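Local coordinates for major capsid protein (Paramecium bursaria Chlorella virus 1, PDB 5TIP) that self-assembles as trimers into the large icosahedral capsid of the virus, serving as the glycosylated building block of its shell, at residues V71-T76 with E89-D94; K54-I59 with K173-L178. All coordinates share one frame; numbering follows the deposited sequence.

Both contacts fall in the N-terminal part of the chain, and one nests inside the other. From the N terminus, strand 54-58 comes first and pairs with strand 172-178 more than a hundred residues later, so contact 2 closes the outer loop. Inside it, contact 1 closes a short one: strand 65-76 leads through 12 residues to helix 87-91 and strand 92-99. Strands 92-99 and 172-178 are neighbours in one four-stranded sheet, and 65-76 belongs to the other. The centres of the two contacts lie about 13 Å apart, and they are joined where F176 packs on V71 and L92, and D94 probably bonds T177 through the backbone.

Contact 1 of 2, residues V71-T76 with E89-D94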
ATOM      1  N   VAL A  71      -4.316 -14.781 -19.271  1.00 24.32           N
ATOM      2  CA  VAL A  71      -4.850 -14.752 -20.627  1.00 24.67           C
ATOM      3  C   VAL A  71      -4.292 -13.519 -21.322  1.00 27.63           C
ATOM      4  O   VAL A  71      -4.508 -12.389 -20.866  1.00 31.93           O
ATOM      5  CB  VAL A  71      -6.386 -14.738 -20.629  1.00 24.71           C
ATOM      6  CG1 VAL A  71      -6.916 -14.654 -22.056  1.00 25.64           C
ATOM      7  CG2 VAL A  71      -6.931 -15.968 -19.919  1.00 25.30           C
ATOM      8  N   GLU A  72      -3.569 -13.729 -22.416  1.00 26.02           N
ATOM      9  CA  GLU A  72      -2.989 -12.636 -23.183  1.00 26.88           C
ATOM     10  C   GLU A  72      -3.905 -12.273 -24.343  1.00 28.33           C
ATOM     11  O   GLU A  72      -4.362 -13.152 -25.081  1.00 30.68           O
ATOM     12  CB  GLU A  72      -1.599 -13.008 -23.703  1.00 28.44           C
ATOM     13  CG  GLU A  72      -0.566 -13.218 -22.605  1.00 30.66           C
ATOM     14  CD  GLU A  72       0.844 -13.366 -23.144  1.00 32.98           C
ATOM     15  OE1 GLU A  72       1.033 -13.217 -24.369  1.00 35.03           O
ATOM     16  OE2 GLU A  72       1.765 -13.640 -22.343  1.00 33.80           O
ATOM     17  N   PHE A  73      -4.170 -10.978 -24.499  1.00 27.90           N
ATOM     18  CA  PHE A  73      -4.903 -10.451 -25.638  1.00 30.23           C
ATOM     19  C   PHE A  73      -4.054  -9.417 -26.363  1.00 29.95           C
ATOM     20  O   PHE A  73      -3.224  -8.734 -25.756  1.00 34.33           O
ATOM     21  CB  PHE A  73      -6.233  -9.802 -25.230  1.00 29.35           C
ATOM     22  CG  PHE A  73      -7.287 -10.777 -24.795  1.00 28.62           C
ATOM     23  CD1 PHE A  73      -7.779 -11.725 -25.678  1.00 28.66           C
ATOM     24  CD2 PHE A  73      -7.821 -10.718 -23.518  1.00 30.86           C
ATOM     25  CE1 PHE A  73      -8.761 -12.614 -25.285  1.00 30.09           C
ATOM     26  CE2 PHE A  73      -8.804 -11.604 -23.120  1.00 31.61           C
ATOM     27  CZ  PHE A  73      -9.275 -12.553 -24.004  1.00 30.44           C
ATOM     28  N   VAL A  74      -4.270  -9.311 -27.670  1.00 28.13           N
ATOM     29  CA  VAL A  74      -3.682  -8.258 -28.487  1.00 25.13           C
ATOM     30  C   VAL A  74      -4.823  -7.519 -29.171  1.00 26.77           C
ATOM     31  O   VAL A  74      -5.541  -8.100 -29.994  1.00 28.36           O
ATOM     32  CB  VAL A  74      -2.692  -8.818 -29.519  1.00 26.07           C
ATOM     33  CG1 VAL A  74      -2.144  -7.696 -30.371  1.00 26.65           C
ATOM     34  CG2 VAL A  74      -1.566  -9.564 -28.822  1.00 25.60           C
ATOM     35  N   LEU A  75      -4.992  -6.245 -28.827  1.00 29.99           N
ATOM     36  CA  LEU A  75      -6.100  -5.439 -29.316  1.00 28.45           C
ATOM     37  C   LEU A  75      -5.580  -4.173 -29.980  1.00 28.45           C
ATOM     38  O   LEU A  75      -4.503  -3.672 -29.647  1.00 27.48           O
ATOM     39  CB  LEU A  75      -7.061  -5.061 -28.181  1.00 28.54           C
ATOM     40  CG  LEU A  75      -7.649  -6.204 -27.354  1.00 28.03           C
ATOM     41  CD1 LEU A  75      -8.541  -5.663 -26.250  1.00 29.96           C
ATOM     42  CD2 LEU A  75      -8.426  -7.142 -28.250  1.00 28.69           C
ATOM     43  N   THR A  76      -6.362  -3.668 -30.930  1.00 30.71           N
ATOM     44  CA  THR A  76      -6.104  -2.394 -31.592  1.00 31.32           C
ATOM     45  C   THR A  76      -7.281  -1.473 -31.314  1.00 34.44           C
ATOM     46  O   THR A  76      -8.426  -1.818 -31.622  1.00 39.37           O
ATOM     47  CB  THR A  76      -5.905  -2.582 -33.097  1.00 33.36           C
ATOM     48  OG1 THR A  76      -4.747  -3.393 -33.332  1.00 36.92           O
ATOM     49  CG2 THR A  76      -5.720  -1.239 -33.784  1.00 31.10           C
ATOM     50  N   GLU A  89     -10.373  -6.571 -19.929  1.00 25.91           N
ATOM     51  CA  GLU A  89     -11.159  -7.187 -18.867  1.00 26.85           C
ATOM     52  C   GLU A  89     -12.571  -7.501 -19.344  1.00 26.54           C
ATOM     53  O   GLU A  89     -13.102  -8.583 -19.064  1.00 30.31           O
ATOM     54  CB  GLU A  89     -11.182  -6.267 -17.647  1.00 27.14           C
ATOM     55  CG  GLU A  89     -12.121  -6.697 -16.541  1.00 26.58           C
ATOM     56  CD  GLU A  89     -12.286  -5.621 -15.489  1.00 26.68           C
ATOM     57  OE1 GLU A  89     -11.332  -5.391 -14.716  1.00 26.29           O
ATOM     58  OE2 GLU A  89     -13.365  -4.996 -15.445  1.00 25.66           O
ATOM     59  N   GLU A  90     -13.194  -6.570 -20.071  1.00 26.58           N
ATOM     60  CA  GLU A  90     -14.531  -6.818 -20.597  1.00 23.79           C
ATOM     61  C   GLU A  90     -14.526  -7.910 -21.656  1.00 26.74           C
ATOM     62  O   GLU A  90     -15.496  -8.670 -21.762  1.00 28.30           O
ATOM     63  CB  GLU A  90     -15.120  -5.533 -21.179  1.00 24.40           C
ATOM     64  CG  GLU A  90     -16.537  -5.703 -21.704  1.00 29.62           C
ATOM     65  CD  GLU A  90     -17.070  -4.460 -22.380  1.00 33.72           C
ATOM     66  OE1 GLU A  90     -16.295  -3.499 -22.564  1.00 36.06           O
ATOM     67  OE2 GLU A  90     -18.268  -4.445 -22.731  1.00 35.22           O
ATOM     68  N   LEU A  91     -13.451  -8.004 -22.445  1.00 28.77           N
ATOM     69  CA  LEU A  91     -13.393  -9.004 -23.507  1.00 30.18           C
ATOM     70  C   LEU A  91     -13.537 -10.411 -22.945  1.00 28.67           C
ATOM     71  O   LEU A  91     -14.153 -11.280 -23.574  1.00 28.98           O
ATOM     72  CB  LEU A  91     -12.085  -8.864 -24.287  1.00 29.60           C
ATOM     73  CG  LEU A  91     -11.913  -9.778 -25.502  1.00 29.11           C
ATOM     74  CD1 LEU A  91     -13.015  -9.515 -26.515  1.00 22.68           C
ATOM     75  CD2 LEU A  91     -10.548  -9.571 -26.129  1.00 22.11           C
ATOM     76  N   LEU A  92     -12.977 -10.655 -21.760  1.00 28.95           N
ATOM     77  CA  LEU A  92     -13.127 -11.935 -21.072  1.00 27.62           C
ATOM     78  C   LEU A  92     -14.475 -11.919 -20.357  1.00 26.68           C
ATOM     79  O   LEU A  92     -14.579 -11.667 -19.153  1.00 25.94           O
ATOM     80  CB  LEU A  92     -11.972 -12.158 -20.106  1.00 30.10           C
ATOM     81  CG  LEU A  92     -11.631 -13.609 -19.778  1.00 35.16           C
ATOM     82  CD1 LEU A  92     -11.252 -14.335 -21.051  1.00 37.20           C
ATOM     83  CD2 LEU A  92     -10.504 -13.680 -18.761  1.00 37.33           C
ATOM     84  N   GLN A  93     -15.533 -12.196 -21.126  1.00 29.14           N
ATOM     85  CA  GLN A  93     -16.892 -12.039 -20.611  1.00 28.85           C
ATOM     86  C   GLN A  93     -17.158 -12.985 -19.447  1.00 29.97           C
ATOM     87  O   GLN A  93     -17.724 -12.582 -18.424  1.00 35.10           O
ATOM     88  CB  GLN A  93     -17.910 -12.260 -21.728  1.00 28.60           C
ATOM     89  CG  GLN A  93     -19.351 -12.182 -21.259  1.00 31.35           C
ATOM     90  CD  GLN A  93     -20.338 -12.198 -22.405  1.00 36.22           C
ATOM     91  OE1 GLN A  93     -20.431 -11.238 -23.168  1.00 39.22           O
ATOM     92  NE2 GLN A  93     -21.081 -13.292 -22.534  1.00 37.79           N
ATOM     93  N   ASP A  94     -16.768 -14.250 -19.587  1.00 28.97           N
ATOM     94  CA  ASP A  94     -16.861 -15.182 -18.474  1.00 31.09           C
ATOM     95  C   ASP A  94     -15.841 -16.292 -18.675  1.00 30.49           C
ATOM     96  O   ASP A  94     -15.465 -16.611 -19.807  1.00 33.09           O
ATOM     97  CB  ASP A  94     -18.276 -15.763 -18.320  1.00 33.86           C
ATOM     98  CG  ASP A  94     -18.779 -16.449 -19.578  1.00 39.54           C
ATOM     99  OD1 ASP A  94     -18.293 -17.555 -19.895  1.00 42.25           O
ATOM    100  OD2 ASP A  94     -19.678 -15.888 -20.240  1.00 41.19           O
TER
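F73 and L91 make the centre of this contact: methyl CD2 of L91 sits over one face of the F73 ring, 3.5 Å from its centroid and only 11° off the ring normal, which identifies a CH-pi contact. The methyl is placed centrally, since it touches all six ring carbons, from CD1 at 3.5 Å to CE2 at 4.0 Å from L91 CD2. L91 has CG anti to its backbone N (chi1 -176°), and its CB already points toward strand 65-76; CD2 is the branch that reaches the ring. The next leucine uses another side of the same ring: L92 CD1 lies in the ring plane at its edge, 4.0 Å from F73 CZ, and the two side chains cross at about a right angle. Two successive leucines thus take a face and an edge of one phenyl. L92 is the first residue to leave helical geometry and the centre of an inverse gamma turn, where helix 87-91 passes into strand 92-99. The contact joins strand 65-76 of one sheet to the helix end and first strand residue leading into the other, in the jelly-roll beta-sandwich of this capsid family. From strand 172-178, F176 packs on V71 and L92, and L178 on F73. L75 meets L91 tip to tip, CD2 to CD2 at 3.9 Å, while V71 CG2 stands 4.4 Å from L92 CD2, a looser touch. No hydrogen bond crosses between the segments. On the other side of strand 65-76, E72 forms salt bridges with R145 and with R328 of the second subunit.

Contact 2 of 2, residues K54-I59 with K173-L178; sequences KVSTQI and KLYFTL
K54 and T177 lie side by side and point the same way, and the lysine bends back at its last torsion (chi4 -61°) to bring NZ to 2.7 Å from T177 OG1, to which it donates a hydrogen bond. The same hydroxyl oxygen also bonds OD1 of D94, so one small group links the edge strand to an acid on strand 92-99, whose charge would probably favour the ammonium nearby. On this face of the sheet S56 CB approaches the Y175 ring obliquely, 3.6 Å from CD1. K173 NZ donates to Y175 OH at 2.9 Å, its chain bent at chi3, which sets CE, and that phenol oxygen also bonds E98; farther along, the aliphatic parts of K173 and Q58 cross with their CG atoms 4.1 Å apart. The opposite face is apolar in the main: V55 CG2 rests 3.7 Å from F176 CB, the two side chains crossing at a slant. T57 OG1 lies near the plane of the F176 ring, at its edge, and is bonded to the carbonyl of T44. From beside the sheet I59 CD1 reaches L174 CD1. Between the two faces, V55 with F176 and T57 with L174 are hydrogen-bonded pairs, each with two N-H...O bonds; L174 N to T57 O is the straightest, whereas V55 N lies 33° out of the F176 carbonyl plane. The strand axes run at 168°, 4.6 Å apart at closest approach. It is the antiparallel pairing of a beta-sandwich sheet with an apolar face turned to the opposite sheet; in this jelly roll 54-58 is an outermost strand of the four-stranded sheet within this chain.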
ATOM      1  N   LYS A  54     -16.956 -18.636 -28.222  1.00 29.49           N
ATOM      2  CA  LYS A  54     -16.612 -19.443 -27.058  1.00 32.37           C
ATOM      3  C   LYS A  54     -15.431 -20.339 -27.403  1.00 33.99           C
ATOM      4  O   LYS A  54     -15.489 -21.106 -28.371  1.00 35.86           O
ATOM      5  CB  LYS A  54     -17.798 -20.283 -26.584  1.00 32.41           C
ATOM      6  CG  LYS A  54     -18.958 -19.478 -26.029  1.00 34.31           C
ATOM      7  CD  LYS A  54     -20.062 -20.394 -25.528  1.00 40.27           C
ATOM      8  CE  LYS A  54     -21.192 -19.603 -24.888  1.00 45.24           C
ATOM      9  NZ  LYS A  54     -20.737 -18.826 -23.705  1.00 50.25           N
ATOM     10  N   VAL A  55     -14.361 -20.231 -26.619  1.00 32.32           N
ATOM     11  CA  VAL A  55     -13.181 -21.069 -26.770  1.00 31.09           C
ATOM     12  C   VAL A  55     -12.914 -21.759 -25.440  1.00 29.61           C
ATOM     13  O   VAL A  55     -13.388 -21.333 -24.383  1.00 27.26           O
ATOM     14  CB  VAL A  55     -11.949 -20.264 -27.227  1.00 29.92           C
ATOM     15  CG1 VAL A  55     -12.184 -19.672 -28.606  1.00 29.02           C
ATOM     16  CG2 VAL A  55     -11.636 -19.170 -26.223  1.00 28.98           C
ATOM     17  N   SER A  56     -12.149 -22.846 -25.501  1.00 31.00           N
ATOM     18  CA  SER A  56     -11.844 -23.625 -24.311  1.00 30.58           C
ATOM     19  C   SER A  56     -10.387 -24.056 -24.342  1.00 30.70           C
ATOM     20  O   SER A  56      -9.725 -24.020 -25.381  1.00 34.26           O
ATOM     21  CB  SER A  56     -12.752 -24.854 -24.187  1.00 35.26           C
ATOM     22  OG  SER A  56     -12.539 -25.755 -25.258  1.00 39.00           O
ATOM     23  N   THR A  57      -9.896 -24.472 -23.176  1.00 31.53           N
ATOM     24  CA  THR A  57      -8.524 -24.931 -23.018  1.00 33.25           C
ATOM     25  C   THR A  57      -8.496 -26.091 -22.038  1.00 33.50           C
ATOM     26  O   THR A  57      -9.069 -25.998 -20.949  1.00 33.68           O
ATOM     27  CB  THR A  57      -7.614 -23.798 -22.521  1.00 37.24           C
ATOM     28  OG1 THR A  57      -7.247 -22.955 -23.620  1.00 40.44           O
ATOM     29  CG2 THR A  57      -6.358 -24.355 -21.867  1.00 37.22           C
ATOM     30  N   GLN A  58      -7.823 -27.173 -22.419  1.00 32.94           N
ATOM     31  CA  GLN A  58      -7.555 -28.287 -21.520  1.00 32.02           C
ATOM     32  C   GLN A  58      -6.125 -28.150 -21.017  1.00 29.77           C
ATOM     33  O   GLN A  58      -5.181 -28.155 -21.814  1.00 29.87           O
ATOM     34  CB  GLN A  58      -7.747 -29.630 -22.225  1.00 36.98           C
ATOM     35  CG  GLN A  58      -7.594 -30.832 -21.303  1.00 40.77           C
ATOM     36  CD  GLN A  58      -7.658 -32.154 -22.043  1.00 48.26           C
ATOM     37  OE1 GLN A  58      -8.728 -32.744 -22.194  1.00 51.05           O
ATOM     38  NE2 GLN A  58      -6.506 -32.629 -22.505  1.00 52.62           N
ATOM     39  N   ILE A  59      -5.969 -28.016 -19.698  1.00 30.66           N
ATOM     40  CA  ILE A  59      -4.648 -27.782 -19.128  1.00 28.82           C
ATOM     41  C   ILE A  59      -3.769 -28.989 -19.412  1.00 32.49           C
ATOM     42  O   ILE A  59      -4.052 -30.104 -18.959  1.00 34.13           O
ATOM     43  CB  ILE A  59      -4.744 -27.503 -17.624  1.00 27.25           C
ATOM     44  CG1 ILE A  59      -5.710 -26.350 -17.349  1.00 25.11           C
ATOM     45  CG2 ILE A  59      -3.370 -27.189 -17.053  1.00 27.13           C
ATOM     46  CD1 ILE A  59      -5.327 -25.058 -18.026  1.00 26.04           C
ATOM     47  N   LYS A 173     -10.148 -28.108 -17.262  1.00 30.63           N
ATOM     48  CA  LYS A 173     -10.463 -27.326 -18.446  1.00 29.07           C
ATOM     49  C   LYS A 173     -10.929 -25.930 -18.056  1.00 28.32           C
ATOM     50  O   LYS A 173     -11.495 -25.721 -16.980  1.00 28.93           O
ATOM     51  CB  LYS A 173     -11.536 -28.015 -19.302  1.00 29.07           C
ATOM     52  CG  LYS A 173     -11.089 -29.344 -19.888  1.00 31.43           C
ATOM     53  CD  LYS A 173     -12.104 -29.883 -20.880  1.00 35.16           C
ATOM     54  CE  LYS A 173     -12.211 -28.975 -22.092  1.00 38.34           C
ATOM     55  NZ  LYS A 173     -13.253 -29.443 -23.046  1.00 43.73           N
ATOM     56  N   LEU A 174     -10.684 -24.979 -18.955  1.00 26.67           N
ATOM     57  CA  LEU A 174     -11.161 -23.608 -18.829  1.00 24.13           C
ATOM     58  C   LEU A 174     -12.019 -23.282 -20.040  1.00 25.13           C
ATOM     59  O   LEU A 174     -11.613 -23.543 -21.176  1.00 28.06           O
ATOM     60  CB  LEU A 174      -9.998 -22.619 -18.729  1.00 23.60           C
ATOM     61  CG  LEU A 174      -9.134 -22.665 -17.472  1.00 23.30           C
ATOM     62  CD1 LEU A 174      -7.876 -21.844 -17.678  1.00 24.45           C
ATOM     63  CD2 LEU A 174      -9.919 -22.155 -16.276  1.00 24.45           C
ATOM     64  N   TYR A 175     -13.200 -22.723 -19.799  1.00 24.54           N
ATOM     65  CA  TYR A 175     -14.135 -22.367 -20.861  1.00 26.65           C
ATOM     66  C   TYR A 175     -14.271 -20.851 -20.898  1.00 25.82           C
ATOM     67  O   TYR A 175     -14.797 -20.246 -19.958  1.00 27.03           O
ATOM     68  CB  TYR A 175     -15.489 -23.038 -20.638  1.00 34.04           C
ATOM     69  CG  TYR A 175     -15.430 -24.541 -20.761  1.00 36.98           C
ATOM     70  CD1 TYR A 175     -15.564 -25.166 -21.994  1.00 38.36           C
ATOM     71  CD2 TYR A 175     -15.224 -25.337 -19.643  1.00 37.29           C
ATOM     72  CE1 TYR A 175     -15.501 -26.542 -22.107  1.00 39.76           C
ATOM     73  CE2 TYR A 175     -15.159 -26.711 -19.746  1.00 38.48           C
ATOM     74  CZ  TYR A 175     -15.299 -27.310 -20.978  1.00 40.45           C
ATOM     75  OH  TYR A 175     -15.237 -28.680 -21.079  1.00 45.07           O
ATOM     76  N   PHE A 176     -13.798 -20.241 -21.979  1.00 30.01           N
ATOM     77  CA  PHE A 176     -13.844 -18.796 -22.135  1.00 28.66           C
ATOM     78  C   PHE A 176     -14.993 -18.393 -23.049  1.00 28.71           C
ATOM     79  O   PHE A 176     -15.342 -19.104 -23.994  1.00 31.58           O
ATOM     80  CB  PHE A 176     -12.523 -18.266 -22.696  1.00 26.46           C
ATOM     81  CG  PHE A 176     -11.329 -18.593 -21.846  1.00 24.24           C
ATOM     82  CD1 PHE A 176     -10.949 -17.758 -20.809  1.00 22.03           C
ATOM     83  CD2 PHE A 176     -10.583 -19.733 -22.088  1.00 25.51           C
ATOM     84  CE1 PHE A 176      -9.852 -18.053 -20.028  1.00 23.48           C
ATOM     85  CE2 PHE A 176      -9.482 -20.034 -21.309  1.00 25.20           C
ATOM     86  CZ  PHE A 176      -9.116 -19.192 -20.278  1.00 25.02           C
ATOM     87  N   THR A 177     -15.573 -17.231 -22.761  1.00 29.32           N
ATOM     88  CA  THR A 177     -16.571 -16.606 -23.618  1.00 27.85           C
ATOM     89  C   THR A 177     -16.132 -15.174 -23.867  1.00 29.18           C
ATOM     90  O   THR A 177     -15.949 -14.408 -22.916  1.00 28.60           O
ATOM     91  CB  THR A 177     -17.962 -16.635 -22.978  1.00 28.89           C
ATOM     92  OG1 THR A 177     -18.366 -17.993 -22.762  1.00 33.12           O
ATOM     93  CG2 THR A 177     -18.979 -15.942 -23.872  1.00 28.59           C
ATOM     94  N   LEU A 178     -15.950 -14.816 -25.135  1.00 29.78           N
ATOM     95  CA  LEU A 178     -15.480 -13.486 -25.488  1.00 27.05           C
ATOM     96  C   LEU A 178     -16.654 -12.544 -25.699  1.00 26.95           C
ATOM     97  O   LEU A 178     -17.690 -12.932 -26.246  1.00 26.73           O
ATOM     98  CB  LEU A 178     -14.617 -13.526 -26.748  1.00 26.77           C
ATOM     99  CG  LEU A 178     -13.336 -14.349 -26.670  1.00 25.45           C
ATOM    100  CD1 LEU A 178     -12.481 -14.064 -27.890  1.00 27.51           C
ATOM    101  CD2 LEU A 178     -12.581 -14.045 -25.386  1.00 25.86           C
TER